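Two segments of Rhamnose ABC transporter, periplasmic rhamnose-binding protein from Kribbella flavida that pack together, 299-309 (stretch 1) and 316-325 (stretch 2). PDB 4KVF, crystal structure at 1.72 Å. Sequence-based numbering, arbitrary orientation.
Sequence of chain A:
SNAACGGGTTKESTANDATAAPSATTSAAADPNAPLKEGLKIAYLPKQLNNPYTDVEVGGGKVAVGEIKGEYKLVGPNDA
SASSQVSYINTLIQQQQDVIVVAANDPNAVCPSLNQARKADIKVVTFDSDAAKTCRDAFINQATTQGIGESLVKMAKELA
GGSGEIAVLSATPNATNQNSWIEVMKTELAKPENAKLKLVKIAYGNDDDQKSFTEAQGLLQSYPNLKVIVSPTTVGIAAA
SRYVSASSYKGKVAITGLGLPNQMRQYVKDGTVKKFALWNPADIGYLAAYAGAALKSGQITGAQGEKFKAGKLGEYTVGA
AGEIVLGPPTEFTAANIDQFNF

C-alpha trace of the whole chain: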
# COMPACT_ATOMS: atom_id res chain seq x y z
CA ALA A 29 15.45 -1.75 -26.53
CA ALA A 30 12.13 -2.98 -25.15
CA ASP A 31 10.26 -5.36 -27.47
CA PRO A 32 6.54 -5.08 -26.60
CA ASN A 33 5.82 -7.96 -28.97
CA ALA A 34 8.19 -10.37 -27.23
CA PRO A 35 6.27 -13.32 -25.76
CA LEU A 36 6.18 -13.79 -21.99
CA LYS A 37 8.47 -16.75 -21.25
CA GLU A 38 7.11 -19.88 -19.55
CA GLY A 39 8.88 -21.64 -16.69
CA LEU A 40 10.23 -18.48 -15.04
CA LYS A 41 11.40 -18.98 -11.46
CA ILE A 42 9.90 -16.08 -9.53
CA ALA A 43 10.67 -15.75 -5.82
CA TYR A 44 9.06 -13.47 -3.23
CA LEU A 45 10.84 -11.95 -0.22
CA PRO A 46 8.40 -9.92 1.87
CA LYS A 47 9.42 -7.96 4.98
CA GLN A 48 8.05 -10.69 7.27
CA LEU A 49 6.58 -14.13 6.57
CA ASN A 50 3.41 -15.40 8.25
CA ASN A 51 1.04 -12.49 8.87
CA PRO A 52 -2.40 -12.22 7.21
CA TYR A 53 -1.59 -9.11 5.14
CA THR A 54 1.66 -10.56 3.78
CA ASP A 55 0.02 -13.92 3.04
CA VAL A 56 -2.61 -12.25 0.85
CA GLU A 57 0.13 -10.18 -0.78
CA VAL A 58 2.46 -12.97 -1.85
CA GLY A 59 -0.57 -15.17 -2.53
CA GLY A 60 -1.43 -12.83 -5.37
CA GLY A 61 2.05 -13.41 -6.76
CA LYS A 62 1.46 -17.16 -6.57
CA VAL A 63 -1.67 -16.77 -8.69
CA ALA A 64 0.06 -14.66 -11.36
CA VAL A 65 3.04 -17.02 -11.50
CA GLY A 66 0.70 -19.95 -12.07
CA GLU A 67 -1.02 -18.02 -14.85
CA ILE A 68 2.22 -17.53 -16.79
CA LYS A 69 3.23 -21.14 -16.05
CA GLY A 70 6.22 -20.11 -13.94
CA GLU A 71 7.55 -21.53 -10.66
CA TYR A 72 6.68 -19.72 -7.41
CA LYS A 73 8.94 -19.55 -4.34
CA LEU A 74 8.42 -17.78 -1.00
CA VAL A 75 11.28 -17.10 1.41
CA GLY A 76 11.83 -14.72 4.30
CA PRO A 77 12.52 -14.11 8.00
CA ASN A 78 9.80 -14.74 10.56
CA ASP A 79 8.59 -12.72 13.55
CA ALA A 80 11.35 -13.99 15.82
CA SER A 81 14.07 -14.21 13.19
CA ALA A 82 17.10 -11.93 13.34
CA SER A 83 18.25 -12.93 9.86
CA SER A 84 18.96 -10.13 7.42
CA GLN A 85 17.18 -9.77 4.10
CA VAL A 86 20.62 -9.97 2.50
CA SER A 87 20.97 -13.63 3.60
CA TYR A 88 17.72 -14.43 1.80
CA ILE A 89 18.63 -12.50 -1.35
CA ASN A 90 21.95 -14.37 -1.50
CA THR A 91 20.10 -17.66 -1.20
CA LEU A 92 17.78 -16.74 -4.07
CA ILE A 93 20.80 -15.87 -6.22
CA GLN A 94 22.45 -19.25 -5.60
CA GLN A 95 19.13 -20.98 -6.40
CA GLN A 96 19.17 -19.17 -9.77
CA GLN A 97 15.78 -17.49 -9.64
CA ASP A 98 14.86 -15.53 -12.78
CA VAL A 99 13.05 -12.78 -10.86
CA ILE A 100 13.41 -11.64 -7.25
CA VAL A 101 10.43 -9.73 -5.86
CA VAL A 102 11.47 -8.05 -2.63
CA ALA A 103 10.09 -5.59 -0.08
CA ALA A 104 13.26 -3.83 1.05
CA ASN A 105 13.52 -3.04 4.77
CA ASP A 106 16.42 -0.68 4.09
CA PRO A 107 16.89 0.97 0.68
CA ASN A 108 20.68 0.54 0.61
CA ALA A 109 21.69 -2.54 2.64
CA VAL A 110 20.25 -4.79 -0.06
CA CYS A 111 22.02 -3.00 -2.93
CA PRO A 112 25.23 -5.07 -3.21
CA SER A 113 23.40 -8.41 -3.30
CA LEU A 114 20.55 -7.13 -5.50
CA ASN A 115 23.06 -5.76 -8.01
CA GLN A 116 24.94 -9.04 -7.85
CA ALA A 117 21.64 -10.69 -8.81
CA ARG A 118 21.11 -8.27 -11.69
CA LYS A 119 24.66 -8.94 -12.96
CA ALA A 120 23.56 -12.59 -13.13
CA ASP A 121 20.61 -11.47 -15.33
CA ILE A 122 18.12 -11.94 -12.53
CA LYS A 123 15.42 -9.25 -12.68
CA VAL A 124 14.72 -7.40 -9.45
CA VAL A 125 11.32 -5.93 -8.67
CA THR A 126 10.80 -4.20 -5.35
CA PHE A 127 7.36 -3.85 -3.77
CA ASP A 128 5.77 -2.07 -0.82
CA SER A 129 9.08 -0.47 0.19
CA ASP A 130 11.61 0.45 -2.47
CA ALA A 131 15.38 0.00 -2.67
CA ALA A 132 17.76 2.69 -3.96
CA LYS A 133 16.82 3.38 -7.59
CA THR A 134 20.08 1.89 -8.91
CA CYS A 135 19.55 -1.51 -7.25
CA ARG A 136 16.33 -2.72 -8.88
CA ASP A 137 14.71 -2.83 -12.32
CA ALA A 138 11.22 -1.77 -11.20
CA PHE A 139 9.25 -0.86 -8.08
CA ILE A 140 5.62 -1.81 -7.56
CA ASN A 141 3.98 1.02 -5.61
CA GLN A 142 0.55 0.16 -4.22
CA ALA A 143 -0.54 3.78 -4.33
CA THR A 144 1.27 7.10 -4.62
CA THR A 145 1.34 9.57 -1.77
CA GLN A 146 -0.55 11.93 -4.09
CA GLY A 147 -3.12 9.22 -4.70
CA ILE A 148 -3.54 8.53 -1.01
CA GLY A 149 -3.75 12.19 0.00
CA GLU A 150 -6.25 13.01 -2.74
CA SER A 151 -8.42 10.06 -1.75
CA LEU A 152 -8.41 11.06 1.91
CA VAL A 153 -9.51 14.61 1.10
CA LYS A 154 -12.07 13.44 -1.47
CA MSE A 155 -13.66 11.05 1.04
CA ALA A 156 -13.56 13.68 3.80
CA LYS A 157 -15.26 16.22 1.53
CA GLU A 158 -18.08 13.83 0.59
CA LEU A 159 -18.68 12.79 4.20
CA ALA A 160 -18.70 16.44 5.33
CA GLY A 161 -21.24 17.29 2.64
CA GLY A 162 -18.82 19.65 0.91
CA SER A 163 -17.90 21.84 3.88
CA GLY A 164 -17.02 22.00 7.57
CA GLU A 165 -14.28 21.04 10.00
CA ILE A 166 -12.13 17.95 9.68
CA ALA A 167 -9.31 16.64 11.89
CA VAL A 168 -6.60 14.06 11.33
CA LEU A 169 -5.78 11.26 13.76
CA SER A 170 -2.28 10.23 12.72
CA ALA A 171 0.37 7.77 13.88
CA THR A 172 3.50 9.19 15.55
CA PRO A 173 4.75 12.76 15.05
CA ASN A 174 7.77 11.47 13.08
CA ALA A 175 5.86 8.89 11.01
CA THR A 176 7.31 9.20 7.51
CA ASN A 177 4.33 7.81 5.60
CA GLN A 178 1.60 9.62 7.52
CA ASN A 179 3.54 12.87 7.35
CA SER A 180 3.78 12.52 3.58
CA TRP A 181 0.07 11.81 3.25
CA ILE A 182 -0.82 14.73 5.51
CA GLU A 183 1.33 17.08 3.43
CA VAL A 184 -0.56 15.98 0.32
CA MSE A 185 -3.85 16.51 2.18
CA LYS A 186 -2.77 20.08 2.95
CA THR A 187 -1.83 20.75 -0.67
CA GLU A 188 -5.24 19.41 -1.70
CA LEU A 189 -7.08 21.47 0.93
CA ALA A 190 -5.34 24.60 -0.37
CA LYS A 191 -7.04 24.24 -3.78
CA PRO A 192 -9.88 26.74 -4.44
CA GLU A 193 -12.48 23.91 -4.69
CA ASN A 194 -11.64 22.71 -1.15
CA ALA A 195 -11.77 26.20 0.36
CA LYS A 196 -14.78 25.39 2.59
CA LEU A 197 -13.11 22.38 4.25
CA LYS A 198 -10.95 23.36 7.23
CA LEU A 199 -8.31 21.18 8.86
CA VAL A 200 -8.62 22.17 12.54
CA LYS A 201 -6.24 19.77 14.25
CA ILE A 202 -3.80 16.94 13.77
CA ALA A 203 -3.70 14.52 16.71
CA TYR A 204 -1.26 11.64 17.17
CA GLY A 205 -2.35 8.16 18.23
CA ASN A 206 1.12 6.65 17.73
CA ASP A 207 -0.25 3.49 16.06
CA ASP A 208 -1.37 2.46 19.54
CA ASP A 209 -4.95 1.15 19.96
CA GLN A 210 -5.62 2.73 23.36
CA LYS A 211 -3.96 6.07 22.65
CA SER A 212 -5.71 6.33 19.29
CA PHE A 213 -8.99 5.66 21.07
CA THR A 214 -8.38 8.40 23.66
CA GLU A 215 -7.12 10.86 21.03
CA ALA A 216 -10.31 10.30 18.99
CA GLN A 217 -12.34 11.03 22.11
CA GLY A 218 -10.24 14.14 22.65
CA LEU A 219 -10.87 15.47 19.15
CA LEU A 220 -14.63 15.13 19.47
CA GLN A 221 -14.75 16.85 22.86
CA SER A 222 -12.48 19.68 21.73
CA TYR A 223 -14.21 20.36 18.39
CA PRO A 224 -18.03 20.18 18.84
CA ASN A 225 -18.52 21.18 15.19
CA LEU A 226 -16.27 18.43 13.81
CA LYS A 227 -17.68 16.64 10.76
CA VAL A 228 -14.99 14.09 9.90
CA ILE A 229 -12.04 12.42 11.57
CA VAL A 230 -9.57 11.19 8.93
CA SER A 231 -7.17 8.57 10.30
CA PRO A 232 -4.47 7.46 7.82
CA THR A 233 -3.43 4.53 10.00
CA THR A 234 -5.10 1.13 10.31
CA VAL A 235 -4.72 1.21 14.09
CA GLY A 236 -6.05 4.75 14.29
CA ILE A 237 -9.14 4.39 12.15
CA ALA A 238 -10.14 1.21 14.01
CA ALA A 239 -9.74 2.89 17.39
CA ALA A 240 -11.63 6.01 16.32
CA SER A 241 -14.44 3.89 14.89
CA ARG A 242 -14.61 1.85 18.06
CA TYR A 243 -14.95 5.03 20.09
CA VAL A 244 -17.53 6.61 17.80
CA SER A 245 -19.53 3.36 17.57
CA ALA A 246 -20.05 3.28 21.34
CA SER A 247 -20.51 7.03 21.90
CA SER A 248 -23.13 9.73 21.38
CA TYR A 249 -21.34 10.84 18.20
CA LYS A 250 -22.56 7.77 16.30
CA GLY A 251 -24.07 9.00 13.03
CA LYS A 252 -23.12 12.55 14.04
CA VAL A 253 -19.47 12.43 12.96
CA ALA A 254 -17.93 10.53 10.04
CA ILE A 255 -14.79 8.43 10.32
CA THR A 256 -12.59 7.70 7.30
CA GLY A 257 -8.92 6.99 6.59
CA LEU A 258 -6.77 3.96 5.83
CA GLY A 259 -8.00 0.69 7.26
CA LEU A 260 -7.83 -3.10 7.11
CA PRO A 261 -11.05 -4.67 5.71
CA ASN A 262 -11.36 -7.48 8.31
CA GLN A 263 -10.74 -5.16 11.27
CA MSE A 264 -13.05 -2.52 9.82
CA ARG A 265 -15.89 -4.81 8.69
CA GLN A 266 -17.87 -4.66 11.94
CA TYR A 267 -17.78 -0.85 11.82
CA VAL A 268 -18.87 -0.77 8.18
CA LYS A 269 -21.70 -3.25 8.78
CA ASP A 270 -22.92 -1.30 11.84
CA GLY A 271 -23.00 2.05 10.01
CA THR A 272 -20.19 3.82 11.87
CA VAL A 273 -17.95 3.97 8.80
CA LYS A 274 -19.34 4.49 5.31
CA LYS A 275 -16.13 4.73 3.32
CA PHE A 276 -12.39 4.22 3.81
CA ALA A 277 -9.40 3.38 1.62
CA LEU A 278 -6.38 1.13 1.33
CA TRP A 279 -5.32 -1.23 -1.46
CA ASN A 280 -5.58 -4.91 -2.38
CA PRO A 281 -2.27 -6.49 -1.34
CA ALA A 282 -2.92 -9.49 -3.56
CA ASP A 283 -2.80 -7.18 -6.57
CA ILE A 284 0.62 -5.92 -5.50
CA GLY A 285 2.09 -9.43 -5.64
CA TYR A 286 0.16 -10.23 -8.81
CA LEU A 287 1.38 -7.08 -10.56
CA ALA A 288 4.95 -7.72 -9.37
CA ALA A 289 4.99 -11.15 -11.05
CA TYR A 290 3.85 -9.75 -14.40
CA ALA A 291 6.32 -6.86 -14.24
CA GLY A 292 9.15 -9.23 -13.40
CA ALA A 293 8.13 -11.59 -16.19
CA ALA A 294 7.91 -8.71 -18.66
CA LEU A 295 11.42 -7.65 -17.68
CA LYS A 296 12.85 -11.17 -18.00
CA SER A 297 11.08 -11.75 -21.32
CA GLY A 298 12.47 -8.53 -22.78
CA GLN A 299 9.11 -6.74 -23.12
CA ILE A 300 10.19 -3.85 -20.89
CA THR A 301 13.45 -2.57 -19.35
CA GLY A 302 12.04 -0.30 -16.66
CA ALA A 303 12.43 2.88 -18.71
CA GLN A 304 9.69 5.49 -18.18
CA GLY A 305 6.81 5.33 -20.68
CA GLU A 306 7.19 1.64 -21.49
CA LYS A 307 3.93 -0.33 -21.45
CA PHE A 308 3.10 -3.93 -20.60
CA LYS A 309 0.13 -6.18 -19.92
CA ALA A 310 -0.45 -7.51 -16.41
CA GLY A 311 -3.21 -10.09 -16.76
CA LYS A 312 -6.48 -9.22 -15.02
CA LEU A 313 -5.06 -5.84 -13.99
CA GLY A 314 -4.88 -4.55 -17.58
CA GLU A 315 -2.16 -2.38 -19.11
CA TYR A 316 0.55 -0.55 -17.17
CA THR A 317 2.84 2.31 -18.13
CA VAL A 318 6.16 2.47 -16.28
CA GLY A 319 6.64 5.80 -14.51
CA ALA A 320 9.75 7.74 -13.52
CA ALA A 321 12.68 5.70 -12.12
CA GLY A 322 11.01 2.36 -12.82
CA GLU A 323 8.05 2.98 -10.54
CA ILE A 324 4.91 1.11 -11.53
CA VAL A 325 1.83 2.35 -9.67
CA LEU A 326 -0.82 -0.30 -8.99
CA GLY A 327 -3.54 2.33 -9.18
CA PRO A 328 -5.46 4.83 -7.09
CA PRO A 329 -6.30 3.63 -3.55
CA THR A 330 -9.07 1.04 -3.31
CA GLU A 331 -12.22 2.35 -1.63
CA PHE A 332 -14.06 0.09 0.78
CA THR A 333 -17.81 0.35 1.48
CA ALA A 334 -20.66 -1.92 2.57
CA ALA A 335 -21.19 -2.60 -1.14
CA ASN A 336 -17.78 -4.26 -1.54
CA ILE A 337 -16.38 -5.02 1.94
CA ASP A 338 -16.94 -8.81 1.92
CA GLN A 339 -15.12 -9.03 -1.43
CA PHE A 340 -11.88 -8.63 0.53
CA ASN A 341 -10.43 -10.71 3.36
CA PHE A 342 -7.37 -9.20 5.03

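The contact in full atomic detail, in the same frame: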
# COMPACT_ATOMS: atom_id res chain seq x y z
N GLN A 299 10.19 -7.64 -22.70
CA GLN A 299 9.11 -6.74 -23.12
C GLN A 299 9.30 -5.30 -22.65
O GLN A 299 8.89 -4.35 -23.32
CB GLN A 299 7.76 -7.25 -22.61
CG GLN A 299 7.30 -8.55 -23.20
CD GLN A 299 5.95 -8.97 -22.66
OE1 GLN A 299 5.51 -8.47 -21.62
NE2 GLN A 299 5.29 -9.89 -23.36
N ILE A 300 9.90 -5.15 -21.47
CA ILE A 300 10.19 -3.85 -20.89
C ILE A 300 11.61 -3.87 -20.31
O ILE A 300 12.20 -4.94 -20.16
CB ILE A 300 9.19 -3.45 -19.77
CG1 ILE A 300 9.22 -4.43 -18.60
CG2 ILE A 300 7.77 -3.28 -20.34
CD1 ILE A 300 8.39 -3.97 -17.40
N THR A 301 12.14 -2.69 -19.99
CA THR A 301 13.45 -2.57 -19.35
C THR A 301 13.36 -1.80 -18.03
O THR A 301 14.30 -1.79 -17.22
CB THR A 301 14.49 -1.88 -20.26
OG1 THR A 301 14.10 -0.52 -20.51
CG2 THR A 301 14.64 -2.61 -21.61
N GLY A 302 12.22 -1.15 -17.82
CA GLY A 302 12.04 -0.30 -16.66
C GLY A 302 12.21 1.17 -16.98
O GLY A 302 12.23 2.02 -16.08
N ALA A 303 12.33 1.49 -18.27
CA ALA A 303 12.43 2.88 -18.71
C ALA A 303 11.04 3.52 -18.65
O ALA A 303 10.05 2.85 -18.91
CB ALA A 303 12.98 2.96 -20.11
N GLN A 304 10.98 4.80 -18.30
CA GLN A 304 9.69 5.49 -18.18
C GLN A 304 8.95 5.53 -19.53
O GLN A 304 9.56 5.78 -20.57
CB GLN A 304 9.89 6.92 -17.65
CG GLN A 304 8.59 7.69 -17.41
CD GLN A 304 8.83 9.09 -16.89
OE1 GLN A 304 9.92 9.41 -16.42
NE2 GLN A 304 7.81 9.94 -16.98
N GLY A 305 7.64 5.28 -19.49
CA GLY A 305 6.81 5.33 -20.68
C GLY A 305 6.58 4.00 -21.36
O GLY A 305 5.74 3.89 -22.25
N GLU A 306 7.35 2.98 -20.96
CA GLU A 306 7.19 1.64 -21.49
C GLU A 306 5.88 1.05 -20.97
O GLU A 306 5.48 1.32 -19.84
CB GLU A 306 8.37 0.75 -21.06
CG GLU A 306 9.67 1.09 -21.76
CD GLU A 306 10.81 0.20 -21.34
OE1 GLU A 306 10.69 -0.42 -20.25
OE2 GLU A 306 11.80 0.10 -22.09
N LYS A 307 5.22 0.25 -21.81
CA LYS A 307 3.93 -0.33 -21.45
C LYS A 307 3.99 -1.85 -21.46
O LYS A 307 4.72 -2.43 -22.26
CB LYS A 307 2.82 0.14 -22.40
CG LYS A 307 2.57 1.65 -22.41
CD LYS A 307 1.40 2.07 -23.33
CE LYS A 307 1.80 2.01 -24.80
NZ LYS A 307 0.75 2.58 -25.71
N PHE A 308 3.23 -2.48 -20.57
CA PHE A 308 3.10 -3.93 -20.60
C PHE A 308 1.76 -4.37 -20.06
O PHE A 308 1.06 -3.59 -19.42
CB PHE A 308 4.23 -4.60 -19.81
CG PHE A 308 4.16 -4.37 -18.33
CD1 PHE A 308 4.54 -3.16 -17.79
CD2 PHE A 308 3.71 -5.37 -17.47
CE1 PHE A 308 4.48 -2.94 -16.41
CE2 PHE A 308 3.63 -5.16 -16.10
CZ PHE A 308 4.02 -3.94 -15.57
N LYS A 309 1.40 -5.61 -20.35
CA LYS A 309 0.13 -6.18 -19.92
C LYS A 309 0.37 -6.95 -18.63
O LYS A 309 1.38 -7.65 -18.50
CB LYS A 309 -0.41 -7.15 -20.98
CG LYS A 309 -0.71 -6.52 -22.33
CD LYS A 309 -1.72 -5.39 -22.20
CE LYS A 309 -2.35 -5.07 -23.54
NZ LYS A 309 -1.34 -5.01 -24.63
N TYR A 316 -0.21 -1.46 -18.03
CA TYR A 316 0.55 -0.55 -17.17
C TYR A 316 1.56 0.25 -17.97
O TYR A 316 2.12 -0.24 -18.94
CB TYR A 316 1.24 -1.32 -16.05
CG TYR A 316 0.25 -1.59 -14.95
CD1 TYR A 316 0.06 -0.67 -13.92
CD2 TYR A 316 -0.56 -2.71 -14.99
CE1 TYR A 316 -0.88 -0.89 -12.93
CE2 TYR A 316 -1.51 -2.94 -14.00
CZ TYR A 316 -1.65 -2.03 -12.96
OH TYR A 316 -2.60 -2.25 -11.99
N THR A 317 1.76 1.50 -17.56
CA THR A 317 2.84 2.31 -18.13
C THR A 317 3.85 2.58 -17.02
O THR A 317 3.48 3.05 -15.94
CB THR A 317 2.33 3.65 -18.68
OG1 THR A 317 1.36 3.42 -19.72
CG2 THR A 317 3.51 4.46 -19.27
N VAL A 318 5.11 2.26 -17.27
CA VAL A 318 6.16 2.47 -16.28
C VAL A 318 6.35 3.97 -16.07
O VAL A 318 6.39 4.74 -17.03
CB VAL A 318 7.50 1.86 -16.76
CG1 VAL A 318 8.58 2.08 -15.74
CG2 VAL A 318 7.34 0.37 -17.05
N GLY A 319 6.44 4.39 -14.81
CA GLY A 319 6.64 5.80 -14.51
C GLY A 319 8.10 6.15 -14.33
O GLY A 319 8.99 5.39 -14.72
N ALA A 320 8.37 7.31 -13.74
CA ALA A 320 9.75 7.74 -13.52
C ALA A 320 10.50 6.74 -12.62
O ALA A 320 9.93 6.18 -11.68
CB ALA A 320 9.78 9.13 -12.92
N ALA A 321 11.78 6.53 -12.93
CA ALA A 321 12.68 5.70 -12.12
C ALA A 321 12.18 4.27 -11.92
O ALA A 321 12.48 3.65 -10.90
CB ALA A 321 12.94 6.36 -10.76
N GLY A 322 11.45 3.75 -12.88
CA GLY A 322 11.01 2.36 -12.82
C GLY A 322 9.86 2.09 -11.89
O GLY A 322 9.53 0.94 -11.62
N GLU A 323 9.20 3.15 -11.42
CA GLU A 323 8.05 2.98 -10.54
C GLU A 323 6.82 2.62 -11.34
O GLU A 323 6.49 3.29 -12.33
CB GLU A 323 7.77 4.25 -9.73
CG GLU A 323 6.51 4.16 -8.92
CD GLU A 323 6.30 5.36 -8.01
OE1 GLU A 323 5.70 6.36 -8.48
OE2 GLU A 323 6.74 5.31 -6.85
N ILE A 324 6.16 1.54 -10.93
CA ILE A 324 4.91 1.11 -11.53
C ILE A 324 3.83 1.21 -10.46
O ILE A 324 3.90 0.54 -9.44
CB ILE A 324 5.01 -0.35 -12.02
CG1 ILE A 324 6.17 -0.47 -13.02
CG2 ILE A 324 3.70 -0.78 -12.65
CD1 ILE A 324 6.48 -1.92 -13.43
N VAL A 325 2.84 2.07 -10.70
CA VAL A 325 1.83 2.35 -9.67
C VAL A 325 0.62 1.46 -9.89
O VAL A 325 0.03 1.47 -10.97
CB VAL A 325 1.37 3.83 -9.75
CG1 VAL A 325 0.28 4.10 -8.71
CG2 VAL A 325 2.57 4.74 -9.53
O HOH W 1 11.78 4.52 -15.51

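Where two short strands meet only briefly, backbone pairing sets the register and a few well-chosen rotamers do the rest; this segment pair of a periplasmic rhamnose-binding protein is a compact example. Lys307 and Phe308 run antiparallel to Thr317 and Tyr316. Phe308 N donates to Tyr316 O (3.0 Å) and Tyr316 N to Phe308 O (2.8 Å), and the ladder continues past the strand ends, with Val318 N to Glu306 O and Gly305 N to Val318 O, both 2.8 Å.

Side chains sort by sheet face. Lys307 and Thr317 share the exposed one, where the aliphatic Lys307 CG lies 3.4 Å from Thr317 OG1 while the rest of the lysine leads its amine away. On the other, Phe308 adopts chi1 p, which brings its ring nearer stretch 2: CE1 reaches 3.6 Å from Tyr316 CB, 3.7 Å from Ile324 CD1 and 4.4 Å from Val318 CG2. Tyr316, with chi1 m, lends its CB to this cluster while its ring leads away, and its hydroxyl is hydrogen-bonded just outside the stretches. Val318, chi1 t, is buried and points toward stretch 1; its compact branches fit, with CG1 3.7 Å from Gly302 O and CG2 4.5 Å from Ile300 CD1.

The preceding loop is braced from within. Glu306, chi1 m and chi2 t, extends its carboxylate back so that OE1 accepts from Thr301 N (2.7 Å) and Gly302 N (3.0 Å), while Thr301 OG1, its chi1 p, donates to OE2 (2.9 Å). Gly302 and Gly305 have positive phi, at which a CB would jam against the preceding carbonyl; Gly305 sits within the type II turn from Ala303 to Glu306. Gln304 extends, chi1 and chi2 both t, laying OE1 3.5 Å from Ala320 CB. Finally, one water donates to Gly302 O (2.6 Å) and Gly319 O (3.0 Å) and accepts from Gly322 N (2.8 Å), bridging the loops.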